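Local atomic coordinates of Lpg2148(MvcA) (PDB entry 6K11), a protein that is a Legionella pneumophila effector, probably a deamidase-type enzyme that removes ubiquitin from the host ubiquitin-conjugating enzyme UBE2N and so regulates its activity. Residues N108-T113 / F329-I334. Residues are numbered along the deposited sequence; the frame is centred on the assembly and turned at random.
Sequences NVLENT and FKITEI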
loop_
_atom_site.group_PDB
_atom_site.type_symbol
_atom_site.label_atom_id
_atom_site.label_comp_id
_atom_site.label_asym_id
_atom_site.label_seq_id
_atom_site.Cartn_x
_atom_site.Cartn_y
_atom_site.Cartn_z
ATOM N N ASN A 108 18.612 -15.705 -8.712
ATOM C CA ASN A 108 20.056 -15.761 -8.917
ATOM C C ASN A 108 20.801 -14.834 -7.966
ATOM O O ASN A 108 21.938 -15.134 -7.585
ATOM C CB ASN A 108 20.392 -15.443 -10.374
ATOM C CG ASN A 108 19.937 -16.542 -11.322
ATOM O OD1 ASN A 108 19.828 -17.707 -10.930
ATOM N ND2 ASN A 108 19.648 -16.178 -12.568
ATOM N N VAL A 109 20.187 -13.716 -7.565
ATOM C CA VAL A 109 20.786 -12.871 -6.532
ATOM C C VAL A 109 20.960 -13.656 -5.235
ATOM O O VAL A 109 21.998 -13.566 -4.567
ATOM C CB VAL A 109 19.937 -11.604 -6.316
ATOM C CG1 VAL A 109 20.382 -10.873 -5.063
ATOM C CG2 VAL A 109 20.043 -10.683 -7.514
ATOM N N LEU A 110 19.956 -14.458 -4.874
ATOM C CA LEU A 110 20.021 -15.229 -3.636
ATOM C C LEU A 110 21.029 -16.369 -3.742
ATOM O O LEU A 110 21.758 -16.652 -2.783
ATOM C CB LEU A 110 18.631 -15.762 -3.281
ATOM C CG LEU A 110 17.540 -14.709 -3.059
ATOM C CD1 LEU A 110 16.185 -15.366 -2.782
ATOM C CD2 LEU A 110 17.926 -13.739 -1.935
ATOM N N GLU A 111 21.083 -17.036 -4.900
ATOM C CA GLU A 111 22.065 -18.099 -5.096
ATOM C C GLU A 111 23.493 -17.568 -5.043
ATOM O O GLU A 111 24.412 -18.302 -4.660
ATOM C CB GLU A 111 21.809 -18.819 -6.421
ATOM C CG GLU A 111 20.389 -19.325 -6.578
ATOM C CD GLU A 111 20.104 -19.879 -7.965
ATOM O OE1 GLU A 111 20.973 -19.758 -8.857
ATOM O OE2 GLU A 111 18.988 -20.412 -8.166
ATOM N N ASN A 112 23.702 -16.302 -5.405
ATOM C CA ASN A 112 25.016 -15.670 -5.363
ATOM C C ASN A 112 25.378 -15.113 -3.988
ATOM O O ASN A 112 26.284 -14.273 -3.899
ATOM C CB ASN A 112 25.095 -14.552 -6.404
ATOM C CG ASN A 112 25.749 -15.005 -7.694
ATOM O OD1 ASN A 112 25.289 -15.952 -8.337
ATOM N ND2 ASN A 112 26.828 -14.330 -8.078
ATOM N N THR A 113 24.699 -15.536 -2.920
ATOM C CA THR A 113 24.982 -15.043 -1.576
ATOM C C THR A 113 25.150 -16.227 -0.634
ATOM O O THR A 113 24.351 -17.169 -0.665
ATOM C CB THR A 113 23.871 -14.115 -1.070
ATOM O OG1 THR A 113 22.605 -14.780 -1.170
ATOM C CG2 THR A 113 23.828 -12.839 -1.899
ATOM N N PHE A 329 10.893 -5.445 -6.584
ATOM C CA PHE A 329 11.594 -5.748 -5.348
ATOM C C PHE A 329 12.888 -4.952 -5.282
ATOM O O PHE A 329 13.427 -4.497 -6.295
ATOM C CB PHE A 329 11.913 -7.243 -5.231
ATOM C CG PHE A 329 12.973 -7.693 -6.192
ATOM C CD1 PHE A 329 14.317 -7.668 -5.832
ATOM C CD2 PHE A 329 12.635 -8.106 -7.471
ATOM C CE1 PHE A 329 15.303 -8.060 -6.722
ATOM C CE2 PHE A 329 13.615 -8.506 -8.370
ATOM C CZ PHE A 329 14.956 -8.476 -7.995
ATOM N N LYS A 330 13.384 -4.811 -4.062
ATOM C CA LYS A 330 14.701 -4.259 -3.804
ATOM C C LYS A 330 15.254 -4.981 -2.585
ATOM O O LYS A 330 14.495 -5.438 -1.721
ATOM C CB LYS A 330 14.640 -2.749 -3.590
ATOM C CG LYS A 330 13.806 -2.328 -2.402
ATOM C CD LYS A 330 14.065 -0.862 -2.095
ATOM C CE LYS A 330 12.818 -0.038 -2.089
ATOM N NZ LYS A 330 13.090 1.401 -2.381
ATOM N N ILE A 331 16.576 -5.111 -2.527
ATOM C CA ILE A 331 17.191 -6.003 -1.558
ATOM C C ILE A 331 18.417 -5.336 -0.948
ATOM O O ILE A 331 19.113 -4.554 -1.598
ATOM C CB ILE A 331 17.535 -7.362 -2.224
ATOM C CG1 ILE A 331 18.112 -8.339 -1.203
ATOM C CG2 ILE A 331 18.460 -7.157 -3.426
ATOM C CD1 ILE A 331 18.247 -9.762 -1.713
ATOM N N THR A 332 18.667 -5.642 0.325
ATOM C CA THR A 332 19.832 -5.118 1.017
ATOM C C THR A 332 20.283 -6.120 2.065
ATOM O O THR A 332 19.522 -6.996 2.497
ATOM C CB THR A 332 19.541 -3.758 1.669
ATOM O OG1 THR A 332 20.705 -3.314 2.373
ATOM C CG2 THR A 332 18.374 -3.879 2.665
ATOM N N GLU A 333 21.541 -6.003 2.458
ATOM C CA GLU A 333 21.993 -6.791 3.590
ATOM C C GLU A 333 21.650 -6.072 4.886
ATOM O O GLU A 333 21.439 -4.856 4.915
ATOM C CB GLU A 333 23.487 -7.081 3.503
ATOM C CG GLU A 333 23.885 -7.549 2.119
ATOM C CD GLU A 333 25.364 -7.450 1.854
ATOM O OE1 GLU A 333 25.752 -6.776 0.865
ATOM O OE2 GLU A 333 26.126 -8.081 2.610
ATOM N N ILE A 334 21.579 -6.853 5.958
ATOM C CA ILE A 334 21.204 -6.395 7.290
ATOM C C ILE A 334 22.387 -6.645 8.215
ATOM O O ILE A 334 23.038 -7.692 8.124
ATOM C CB ILE A 334 19.943 -7.146 7.791
ATOM C CG1 ILE A 334 18.636 -6.494 7.303
ATOM C CG2 ILE A 334 19.946 -7.361 9.304
ATOM C CD1 ILE A 334 18.764 -5.121 6.777
#
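Ile331 rests its terminal methyl CD1 against two side chains on the last turn of helix 104-111. Val109 meets it tip to tip, with CG1 4.1 Å from Ile331 CD1, while Leu110 slants across it and brings CD2 to 4.0 Å from that same methyl. The isoleucine is fully extended: CG1 lies anti to the backbone N (chi1 -177°) and chi2 is also trans, which carries CD1 away from strand 325-333 to meet the CG1 branch that Val109 extends from the helix, the CA atoms of Val109 and Ile331 being 9.2 Å apart. This is helix-on-sheet packing, the helix end resting on one face of the antiparallel sheet in which strand 325-333 lies between strands 97-98 and 120-129. Leu110 is buried; its side chain also touches Leu120 of strand 120-129 and Ile278 and Ile282 of helix 278-288, whereas Val109 and Ile331 stay partly exposed. On Val109, CG1 is the branch placed anti to the backbone N (chi1 168°), and the CB that bears it points toward the strand. Where the helix ends, Leu110 O accepts both Thr113 N at 3.1 Å and Thr113 OG1 at 2.6 Å, the two donors arriving from the same face of the carbonyl plane and the hydroxyl tilted 28° from it. Arg247 NH1 donates a further hydrogen bond to this oxygen.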